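PDB 4C0R: putative amino acid binding protein, which binds glutathione, here in its oxidised disulfide form, as the solute-binding protein thought to deliver it to the cystine ABC importer TcyBC. Local coordinates for residues 23-27 with 28-32; 101-104 with 105-108; 163-166 with 167-171. All coordinates share one frame; numbering follows the deposited sequence.

The three contacts come one after another along a single chain of the family 3 solute-binding fold. Contact 1 turns strand 23-25 into helix 27-36; contact 2 is a single 3-10 turn in the loop between strands 81-96 and 111-114; contact 3 is the start of helix 164-173, directly after strand 160-163. Contacts 1 and 2 lie on opposite sides of the chain's centre, their own centres about 34 Å apart, while contact 3 sits about 17 Å from the first and about 19 Å from the second, centre to centre. Contact 3 holds E163, one of the residues that bond the glutathione disulfide, whereas contacts 1 and 2 probably serve the surrounding fold.

Contact 1 of 3, residues 23-27 with 28-32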
ATOM      1  N   LYS A  23     -10.120 -16.316   0.636  1.00 16.63           N
ATOM      2  CA  LYS A  23     -10.828 -15.333  -0.171  1.00 15.08           C
ATOM      3  C   LYS A  23     -10.232 -13.921   0.009  1.00 14.14           C
ATOM      4  O   LYS A  23      -9.916 -13.533   1.133  1.00 14.84           O
ATOM      5  CB  LYS A  23     -12.304 -15.280   0.232  1.00 22.82           C
ATOM      6  N   LEU A  24     -10.088 -13.200  -1.089  1.00 14.00           N
ATOM      7  CA  LEU A  24      -9.497 -11.845  -1.064  1.00 13.90           C
ATOM      8  C   LEU A  24     -10.425 -10.903  -0.355  1.00 10.49           C
ATOM      9  O   LEU A  24     -11.640 -10.892  -0.601  1.00 12.91           O
ATOM     10  CB  LEU A  24      -9.199 -11.269  -2.470  1.00 17.78           C
ATOM     11  CG  LEU A  24      -7.956 -11.664  -3.229  1.00 23.37           C
ATOM     12  CD1 LEU A  24      -8.008 -11.222  -4.710  1.00 14.63           C
ATOM     13  CD2 LEU A  24      -6.705 -11.124  -2.507  1.00 17.45           C
ATOM     14  N   THR A  25      -9.843 -10.103   0.542  1.00  9.04           N
ATOM     15  CA  THR A  25     -10.532  -9.094   1.296  1.00 10.67           C
ATOM     16  C   THR A  25      -9.531  -8.008   1.671  1.00  9.29           C
ATOM     17  O   THR A  25      -8.452  -7.946   1.086  1.00 11.31           O
ATOM     18  CB  THR A  25     -11.262  -9.726   2.494  1.00 11.50           C
ATOM     19  OG1 THR A  25     -12.030  -8.731   3.201  1.00 11.49           O
ATOM     20  CG2 THR A  25     -10.332 -10.341   3.466  1.00 10.32           C
ATOM     21  N   GLY A  26      -9.917  -7.128   2.573  1.00  9.02           N
ATOM     22  CA  GLY A  26      -9.091  -6.001   2.942  1.00  8.14           C
ATOM     23  C   GLY A  26      -9.664  -4.703   2.346  1.00  8.76           C
ATOM     24  O   GLY A  26     -10.531  -4.708   1.488  1.00  9.57           O
ATOM     25  N   TYR A  27      -9.171  -3.582   2.829  1.00  6.42           N
ATOM     26  CA  TYR A  27      -9.744  -2.292   2.507  1.00  7.19           C
ATOM     27  C   TYR A  27      -9.782  -2.080   0.995  1.00  6.33           C
ATOM     28  O   TYR A  27     -10.782  -1.613   0.490  1.00  6.71           O
ATOM     29  CB  TYR A  27      -8.929  -1.195   3.190  1.00  6.99           C
ATOM     30  CG  TYR A  27      -9.516   0.207   3.031  1.00  6.91           C
ATOM     31  CD1 TYR A  27     -10.687   0.608   3.698  1.00  7.92           C
ATOM     32  CD2 TYR A  27      -8.904   1.140   2.221  1.00  7.27           C
ATOM     33  CE1 TYR A  27     -11.177   1.911   3.577  1.00  6.80           C
ATOM     34  CE2 TYR A  27      -9.394   2.413   2.065  1.00  6.82           C
ATOM     35  CZ  TYR A  27     -10.548   2.808   2.729  1.00  6.92           C
ATOM     36  OH  TYR A  27     -11.036   4.087   2.643  1.00  7.68           O
ATOM     37  N   ASP A  28      -8.672  -2.264   0.289  1.00  7.17           N
ATOM     38  CA  ASP A  28      -8.703  -1.954  -1.142  1.00  7.82           C
ATOM     39  C   ASP A  28      -9.823  -2.766  -1.841  1.00  7.48           C
ATOM     40  O   ASP A  28     -10.536  -2.275  -2.732  1.00  7.06           O
ATOM     41  CB  ASP A  28      -7.384  -2.292  -1.817  1.00  7.88           C
ATOM     42  CG  ASP A  28      -6.256  -1.347  -1.505  1.00 11.25           C
ATOM     43  OD1 ASP A  28      -6.517  -0.134  -1.391  1.00 18.85           O
ATOM     44  OD2 ASP A  28      -5.126  -1.828  -1.354  1.00  8.95           O
ATOM     45  N   ILE A  29      -9.916  -4.037  -1.468  1.00  8.03           N
ATOM     46  CA  ILE A  29     -10.846  -4.948  -2.096  1.00  8.02           C
ATOM     47  C   ILE A  29     -12.272  -4.623  -1.750  1.00  6.90           C
ATOM     48  O   ILE A  29     -13.164  -4.611  -2.633  1.00  7.81           O
ATOM     49  CB  ILE A  29     -10.506  -6.411  -1.701  1.00  7.87           C
ATOM     50  CG1 ILE A  29      -9.064  -6.773  -2.074  1.00  9.96           C
ATOM     51  CG2 ILE A  29     -11.490  -7.341  -2.386  1.00 11.48           C
ATOM     52  CD1 ILE A  29      -8.716  -6.578  -3.517  1.00 14.19           C
ATOM     53  N   GLU A  30     -12.523  -4.354  -0.475  1.00  8.07           N
ATOM     54  CA  GLU A  30     -13.872  -4.119  -0.035  1.00  8.16           C
ATOM     55  C   GLU A  30     -14.358  -2.730  -0.481  1.00  8.17           C
ATOM     56  O   GLU A  30     -15.566  -2.542  -0.768  1.00  7.88           O
ATOM     57  CB  GLU A  30     -13.957  -4.308   1.472  1.00  9.29           C
ATOM     58  CG  GLU A  30     -13.596  -5.688   1.911  1.00  9.44           C
ATOM     59  CD  GLU A  30     -14.552  -6.801   1.448  1.00 14.23           C
ATOM     60  OE1 GLU A  30     -15.653  -6.539   0.927  1.00 13.16           O
ATOM     61  OE2 GLU A  30     -14.203  -7.993   1.605  1.00 15.53           O
ATOM     62  N   VAL A  31     -13.459  -1.744  -0.553  1.00  7.10           N
ATOM     63  CA  VAL A  31     -13.811  -0.487  -1.180  1.00  7.64           C
ATOM     64  C   VAL A  31     -14.192  -0.648  -2.628  1.00  7.17           C
ATOM     65  O   VAL A  31     -15.200  -0.128  -3.077  1.00  7.04           O
ATOM     66  CB  VAL A  31     -12.737   0.616  -0.992  1.00  6.84           C
ATOM     67  CG1 VAL A  31     -13.099   1.848  -1.800  1.00  8.01           C
ATOM     68  CG2 VAL A  31     -12.591   0.974   0.536  1.00  7.49           C
ATOM     69  N   ALA A  32     -13.364  -1.379  -3.385  1.00  5.12           N
ATOM     70  CA  ALA A  32     -13.701  -1.644  -4.761  1.00  8.29           C
ATOM     71  C   ALA A  32     -15.077  -2.341  -4.883  1.00  8.28           C
ATOM     72  O   ALA A  32     -15.892  -1.947  -5.718  1.00  7.76           O
ATOM     73  CB  ALA A  32     -12.601  -2.481  -5.406  1.00  7.24           C
TER
HETATM   74  O   HOH W   1     -13.999  -9.792  -0.250  1.00 17.93           O
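I29 and E30 meet T25 where strand 23-25 of the small antiparallel sheet runs into helix 27-36, a strand-to-helix turn with G26 at the N-cap; the short segments 23-25 and 28-32 stand almost square to each other, at 84°. D28, in the first turn, is hydrogen-bonded through OD2 to the backbone N of N69, a residue whose carbonyl also binds the glutathione disulfide. I29 reaches the strand end with CG1, which rests 3.4 Å from T25 O. Its CG2 is near L24 O, and the side chain also touches L7 and T9 of strand 3-9.

E30 makes the polar link between strand and helix. Its backbone N donates to G26 O over 2.8 Å, nearly in line with the carbonyl. E30 CG lies 3.2 Å from that same G26 O, and the bend at chi2 then swings the carboxylate back to T25. There T25 OG1 donates to E30 OE2 at 2.8 Å, on the lone pair anti to the other carboxylate oxygen; the hydroxyl is placed for this by its trans setting to the backbone N (chi1 -176°). A water donates both to OE2 and to L24 O, so one oxygen of the glutamate ties down two consecutive strand residues. Y227 of helix 219-228 covers both T25 and E30.

V31 continues the helical pattern, its N bonded to Y27 O. The Y27 hydroxyl is bonded to T86 O, and over one face of its ring sits V31 CG2, 3.5 Å from the centroid and 14° off the normal, a CH-pi contact.

Contact 2 of 3, residues 101-104 with 105-108; sequences IKSY and NDIA
D106 turns its carboxylate back on the residues before it, and OD2 takes up two consecutive backbone N-H groups. K102 N donates to OD2 over 3.0 Å on the lone pair anti to OD1, whereas S103 N, also 3.0 Å from OD2, comes in from above the carboxylate plane and makes the more bent bond (140°). S103 OG adds a weak third bond to the same oxygen. Such donors would probably stabilise the negative charge. In return D106 N donates to S103 O, so side chain and backbone of the aspartate close on the serine from both ends.

The apolar side of the turn is built by I101, Y104 and I107. I101 CG2 lies 4.1 Å from both D106 CB and I107 CG2. With CG1 between its backbone N and carbonyl carbon (chi1 64°), I107 reaches back over Y104 O and brings CD1 to 3.6 Å from Y104 CE1, while its own N donates to Y104 O.

Helix 120-130 backs this side: F127 meets the Y104 ring edge-to-face and also touches I107, which packs on L124 as well. I101 and I107 both rest on L93 of strand 81-96. The whole is a single 3-10 turn, preceded by a loop whose N-H groups are gathered by an aspartate, in the connection leading to strand 111-114.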
ATOM      1  N   ILE A 101      18.257   2.607  16.933  1.00 16.49           N
ATOM      2  CA  ILE A 101      17.653   3.330  15.829  1.00 17.17           C
ATOM      3  C   ILE A 101      16.433   4.064  16.376  1.00 16.45           C
ATOM      4  O   ILE A 101      15.452   3.427  16.725  1.00 19.94           O
ATOM      5  CB  ILE A 101      17.273   2.377  14.712  1.00 17.96           C
ATOM      6  CG1 ILE A 101      18.511   1.685  14.137  1.00 16.28           C
ATOM      7  CG2 ILE A 101      16.528   3.168  13.593  1.00 17.74           C
ATOM      8  CD1 ILE A 101      18.173   0.608  13.161  1.00 15.97           C
ATOM      9  N   LYS A 102      16.520   5.387  16.499  1.00 15.08           N
ATOM     10  CA  LYS A 102      15.480   6.200  17.112  1.00 18.74           C
ATOM     11  C   LYS A 102      14.889   7.267  16.184  1.00 15.55           C
ATOM     12  O   LYS A 102      13.780   7.743  16.413  1.00 17.45           O
ATOM     13  CB  LYS A 102      15.999   6.890  18.386  1.00 23.18           C
ATOM     14  CG  LYS A 102      16.355   5.891  19.484  1.00 23.59           C
ATOM     15  CD  LYS A 102      16.301   6.560  20.859  1.00 27.45           C
ATOM     16  CE  LYS A 102      17.225   7.749  20.952  1.00 28.52           C
ATOM     17  NZ  LYS A 102      18.602   7.338  20.641  1.00 31.25           N
ATOM     18  N   SER A 103      15.656   7.618  15.153  1.00 18.56           N
ATOM     19  CA  SER A 103      15.250   8.595  14.158  1.00 18.60           C
ATOM     20  C   SER A 103      15.737   8.129  12.805  1.00 18.17           C
ATOM     21  O   SER A 103      16.634   7.308  12.699  1.00 15.28           O
ATOM     22  CB  SER A 103      15.842   9.972  14.449  1.00 23.42           C
ATOM     23  OG  SER A 103      17.189   9.999  14.079  1.00 28.11           O
ATOM     24  N   TYR A 104      15.136   8.676  11.753  1.00 14.98           N
ATOM     25  CA  TYR A 104      15.432   8.236  10.403  1.00 15.84           C
ATOM     26  C   TYR A 104      16.925   8.110  10.140  1.00 15.44           C
ATOM     27  O   TYR A 104      17.367   7.122   9.582  1.00 14.76           O
ATOM     28  CB  TYR A 104      14.788   9.192   9.380  1.00 18.06           C
ATOM     29  CG  TYR A 104      14.859   8.757   7.921  1.00 16.57           C
ATOM     30  CD1 TYR A 104      14.440   7.502   7.518  1.00 16.59           C
ATOM     31  CD2 TYR A 104      15.270   9.639   6.927  1.00 18.31           C
ATOM     32  CE1 TYR A 104      14.485   7.132   6.199  1.00 15.82           C
ATOM     33  CE2 TYR A 104      15.305   9.278   5.593  1.00 22.45           C
ATOM     34  CZ  TYR A 104      14.906   8.027   5.226  1.00 18.66           C
ATOM     35  OH  TYR A 104      14.925   7.657   3.897  1.00 19.15           O
ATOM     36  N   ASN A 105      17.700   9.128  10.486  1.00 17.05           N
ATOM     37  CA  ASN A 105      19.107   9.104  10.079  1.00 16.45           C
ATOM     38  C   ASN A 105      19.923   8.011  10.751  1.00 14.05           C
ATOM     39  O   ASN A 105      20.984   7.646  10.277  1.00 14.45           O
ATOM     40  CB  ASN A 105      19.773  10.443  10.315  1.00 19.85           C
ATOM     41  CG  ASN A 105      19.487  11.459   9.202  1.00 23.31           C
ATOM     42  OD1 ASN A 105      18.659  11.256   8.278  1.00 22.43           O
ATOM     43  ND2 ASN A 105      20.148  12.593   9.320  1.00 25.87           N
ATOM     44  N   ASP A 106      19.404   7.466  11.836  1.00 15.29           N
ATOM     45  CA  ASP A 106      20.077   6.414  12.570  1.00 13.28           C
ATOM     46  C   ASP A 106      20.105   5.100  11.773  1.00 14.61           C
ATOM     47  O   ASP A 106      20.785   4.177  12.184  1.00 14.98           O
ATOM     48  CB  ASP A 106      19.357   6.145  13.893  1.00 12.90           C
ATOM     49  CG  ASP A 106      19.436   7.305  14.884  1.00 16.57           C
ATOM     50  OD1 ASP A 106      20.402   8.105  14.803  1.00 21.75           O
ATOM     51  OD2 ASP A 106      18.567   7.404  15.756  1.00 18.23           O
ATOM     52  N   ILE A 107      19.372   5.008  10.648  1.00 12.87           N
ATOM     53  CA  ILE A 107      19.387   3.791   9.857  1.00 13.92           C
ATOM     54  C   ILE A 107      20.718   3.649   9.155  1.00 14.65           C
ATOM     55  O   ILE A 107      21.059   2.570   8.641  1.00 12.53           O
ATOM     56  CB  ILE A 107      18.248   3.732   8.790  1.00 13.59           C
ATOM     57  CG1 ILE A 107      18.404   4.839   7.750  1.00 12.01           C
ATOM     58  CG2 ILE A 107      16.900   3.767   9.511  1.00 13.65           C
ATOM     59  CD1 ILE A 107      17.306   4.867   6.674  1.00 12.96           C
ATOM     60  N   ALA A 108      21.477   4.739   9.111  1.00 13.96           N
ATOM     61  CA  ALA A 108      22.755   4.703   8.372  1.00 15.67           C
ATOM     62  C   ALA A 108      23.612   3.544   8.905  1.00 12.92           C
ATOM     63  O   ALA A 108      23.758   3.367  10.122  1.00 14.74           O
ATOM     64  CB  ALA A 108      23.495   6.035   8.511  1.00 14.57           C
TER

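Contact 3 of 3, residues 163-166 with 167-171. With GDS (oxidized glutathione disulfide), chain C.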
ATOM      1  N   GLU A 163       4.433   1.526   5.555  1.00  9.40           N
ATOM      2  CA  GLU A 163       3.242   2.235   6.065  1.00  6.74           C
ATOM      3  C   GLU A 163       2.819   1.729   7.458  1.00  7.26           C
ATOM      4  O   GLU A 163       2.869   0.550   7.736  1.00  8.80           O
ATOM      5  CB  GLU A 163       2.083   2.062   5.086  1.00  8.04           C
ATOM      6  CG  GLU A 163       2.130   2.958   3.854  1.00  9.11           C
ATOM      7  CD  GLU A 163       3.080   2.586   2.754  1.00 10.08           C
ATOM      8  OE1 GLU A 163       3.604   1.459   2.716  1.00 12.12           O
ATOM      9  OE2 GLU A 163       3.269   3.472   1.932  1.00 11.78           O
ATOM     10  N   LYS A 164       2.385   2.672   8.294  1.00  8.95           N
ATOM     11  CA  LYS A 164       1.994   2.428   9.653  1.00  8.10           C
ATOM     12  C   LYS A 164       0.864   1.431   9.799  1.00  9.10           C
ATOM     13  O   LYS A 164       0.922   0.604  10.665  1.00  8.79           O
ATOM     14  CB  LYS A 164       1.549   3.757  10.278  1.00  9.71           C
ATOM     15  CG  LYS A 164       1.354   3.710  11.768  1.00 13.07           C
ATOM     16  CD  LYS A 164       1.353   5.123  12.330  1.00 17.46           C
ATOM     17  CE  LYS A 164       1.463   5.080  13.854  1.00 20.56           C
ATOM     18  NZ  LYS A 164       1.425   6.443  14.389  1.00 25.75           N
ATOM     19  N   ILE A 165      -0.184   1.543   8.993  1.00  7.26           N
ATOM     20  CA  ILE A 165      -1.359   0.724   9.219  1.00  7.10           C
ATOM     21  C   ILE A 165      -0.995  -0.778   9.105  1.00  8.31           C
ATOM     22  O   ILE A 165      -1.318  -1.584  10.000  1.00  9.36           O
ATOM     23  CB  ILE A 165      -2.487   1.113   8.276  1.00  7.02           C
ATOM     24  CG1 ILE A 165      -3.036   2.517   8.561  1.00  7.32           C
ATOM     25  CG2 ILE A 165      -3.635   0.075   8.389  1.00  9.80           C
ATOM     26  CD1 ILE A 165      -3.908   3.088   7.500  1.00  9.17           C
ATOM     27  N   SER A 166      -0.261  -1.174   8.067  1.00  7.65           N
ATOM     28  CA  SER A 166       0.139  -2.563   7.962  1.00  8.11           C
ATOM     29  C   SER A 166       1.166  -2.952   9.016  1.00  9.38           C
ATOM     30  O   SER A 166       1.099  -4.019   9.575  1.00 10.16           O
ATOM     31  CB  SER A 166       0.690  -2.915   6.581  1.00  9.21           C
ATOM     32  OG  SER A 166      -0.341  -2.977   5.627  1.00  8.44           O
ATOM     33  N   ALA A 167       2.126  -2.058   9.276  1.00  8.50           N
ATOM     34  CA  ALA A 167       3.139  -2.380  10.286  1.00 10.27           C
ATOM     35  C   ALA A 167       2.484  -2.710  11.623  1.00  9.62           C
ATOM     36  O   ALA A 167       2.809  -3.715  12.258  1.00 10.83           O
ATOM     37  CB  ALA A 167       4.122  -1.247  10.442  1.00 10.19           C
ATOM     38  N   GLU A 168       1.611  -1.829  12.068  1.00  8.36           N
ATOM     39  CA  GLU A 168       0.952  -1.974  13.362  1.00 10.63           C
ATOM     40  C   GLU A 168       0.059  -3.203  13.374  1.00 12.63           C
ATOM     41  O   GLU A 168       0.034  -3.976  14.343  1.00 14.43           O
ATOM     42  CB  GLU A 168       0.214  -0.696  13.750  1.00 12.25           C
ATOM     43  CG  GLU A 168       1.170   0.456  14.043  1.00 13.62           C
ATOM     44  CD  GLU A 168       0.504   1.641  14.664  1.00 24.21           C
ATOM     45  OE1 GLU A 168      -0.664   1.939  14.347  1.00 24.93           O
ATOM     46  OE2 GLU A 168       1.203   2.295  15.461  1.00 32.29           O
ATOM     47  N   THR A 169      -0.658  -3.404  12.279  1.00 10.96           N
ATOM     48  CA  THR A 169      -1.573  -4.534  12.199  1.00 10.83           C
ATOM     49  C   THR A 169      -0.841  -5.861  12.331  1.00 11.50           C
ATOM     50  O   THR A 169      -1.240  -6.733  13.103  1.00 15.62           O
ATOM     51  CB  THR A 169      -2.363  -4.509  10.865  1.00 11.28           C
ATOM     52  OG1 THR A 169      -3.214  -3.348  10.830  1.00 12.70           O
ATOM     53  CG2 THR A 169      -3.138  -5.777  10.683  1.00 15.37           C
ATOM     54  N   ILE A 170       0.244  -6.010  11.592  1.00  9.91           N
ATOM     55  CA  ILE A 170       1.048  -7.240  11.587  1.00 12.54           C
ATOM     56  C   ILE A 170       1.714  -7.464  12.935  1.00 14.18           C
ATOM     57  O   ILE A 170       1.678  -8.555  13.450  1.00 14.09           O
ATOM     58  CB  ILE A 170       2.082  -7.196  10.470  1.00 12.02           C
ATOM     59  CG1 ILE A 170       1.395  -7.348   9.133  1.00 12.15           C
ATOM     60  CG2 ILE A 170       3.074  -8.331  10.635  1.00 15.89           C
ATOM     61  CD1 ILE A 170       2.266  -6.945   7.951  1.00 13.69           C
ATOM     62  N   ILE A 171       2.313  -6.420  13.516  1.00 13.32           N
ATOM     63  CA  ILE A 171       2.960  -6.576  14.802  1.00 15.85           C
ATOM     64  C   ILE A 171       1.956  -7.015  15.844  1.00 15.87           C
ATOM     65  O   ILE A 171       2.279  -7.823  16.707  1.00 19.33           O
ATOM     66  CB  ILE A 171       3.612  -5.250  15.250  1.00 13.20           C
ATOM     67  CG1 ILE A 171       4.868  -4.974  14.395  1.00 13.20           C
ATOM     68  CG2 ILE A 171       3.876  -5.259  16.765  1.00 17.14           C
ATOM     69  CD1 ILE A 171       5.329  -3.542  14.519  1.00 13.35           C
TER
HETATM   70  CD1 GDS C 500       7.034  -9.386  -4.155  1.00 22.26           C
HETATM   71  N2  GDS C 500       7.012  -9.369  -2.687  1.00 25.51           N
HETATM   72  CA2 GDS C 500       5.729  -9.518  -2.102  1.00 24.92           C
HETATM   73  C2  GDS C 500       5.180 -10.885  -1.894  1.00 20.30           C
HETATM   74  O2  GDS C 500       3.948 -11.071  -1.801  1.00 21.41           O
HETATM   75  CB2 GDS C 500       4.855  -8.393  -1.697  1.00 19.86           C
HETATM   76  SG2 GDS C 500       5.644  -6.803  -1.827  1.00 15.74           S
HETATM   77  N3  GDS C 500       6.126 -11.978  -1.808  1.00 19.10           N
HETATM   78  CA3 GDS C 500       5.634 -13.351  -1.697  1.00 19.40           C
HETATM   79  C3  GDS C 500       5.866 -13.927  -3.092  1.00 20.60           C
HETATM   80  OE3 GDS C 500       6.229 -15.135  -3.248  1.00 26.99           O
HETATM   81  OE4 GDS C 500       5.721 -13.229  -4.137  1.00 20.30           O
HETATM   82  N4  GDS C 500       5.255  -4.182   0.044  1.00  8.07           N
HETATM   83  CA4 GDS C 500       6.167  -4.613   1.077  1.00 11.90           C
HETATM   84  C4  GDS C 500       7.500  -3.978   0.889  1.00  9.93           C
HETATM   85  OE5 GDS C 500       7.636  -2.908   0.222  1.00  9.83           O
HETATM   86  OE6 GDS C 500       8.476  -4.521   1.479  1.00 10.82           O
HETATM   87  C5  GDS C 500       3.946  -4.754   0.008  1.00  9.18           C
HETATM   88  O5  GDS C 500       3.605  -5.563   0.870  1.00  9.95           O
HETATM   89  CA5 GDS C 500       3.156  -4.351  -1.155  1.00  9.91           C
HETATM   90  N5  GDS C 500       3.268  -3.035  -1.633  1.00  8.97           N
HETATM   91  CB5 GDS C 500       2.958  -5.439  -2.158  1.00 11.40           C
HETATM   92  SG5 GDS C 500       4.504  -5.679  -3.076  1.00 11.80           S
HETATM   93  CA6 GDS C 500       4.023   1.607  -1.203  1.00  7.83           C
HETATM   94  C6  GDS C 500       4.067   1.790  -2.711  1.00  8.79           C
HETATM   95  OE7 GDS C 500       5.087   1.393  -3.337  1.00  8.21           O
HETATM   96  OE8 GDS C 500       3.105   2.310  -3.326  1.00  8.94           O
HETATM   97  N6  GDS C 500       2.854   2.356  -0.702  1.00  7.79           N
HETATM   98  CB6 GDS C 500       3.967   0.169  -0.835  1.00  8.40           C
HETATM   99  CG6 GDS C 500       2.949  -0.556  -1.744  1.00  9.54           C
HETATM  100  CD6 GDS C 500       2.664  -1.896  -1.100  1.00  7.63           C
HETATM  101  O6  GDS C 500       1.906  -2.083  -0.137  1.00  7.04           O
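K164 lays its extended chain across the side chain of E168, one helical turn on, in the first turns of helix 164-173. The lysine's methylenes make the overlap against the glutamate carboxylate: K164 CE lies 3.2 Å from E168 OE2, and K164 CG sits 3.7 Å from E168 CD. The ammonium group itself goes elsewhere, K164 NZ standing 4.3 Å from E168 OE2, beyond salt-bridge range, and pairing with D183 OD1. CG trans to the backbone N (chi1 -169°) and straight torsions beyond it carry the lysine out to that partner.

Along the backbone the helix is held by regular i to i+4 bonds, from A167 N to E163 O, E168 N to K164 O and I170 N to S166 O. S166 OG is hydrogen-bonded to N14 O. A167 packs against V92 and V94 of strand 81-96, while I170 reaches L145, A146 and I149 of helix 145-153.

E163 occupies the N-cap position and belongs to the ligand pocket. Its chain, bent at chi2 (77°), leads away from the helix to the glutathione disulfide, whose amino nitrogen N6 donates to E163 OE2 at 2.9 Å; OE1 has a weak bond from N69 ND2, which may help to orient the carboxylate. The start of the helix is thereby coupled directly to the bound ligand.

Further along, I165 O accepts twice from T169: the backbone N bonds at 3.0 Å, and OG1 at 2.7 Å arrives from the opposite face of the carbonyl plane.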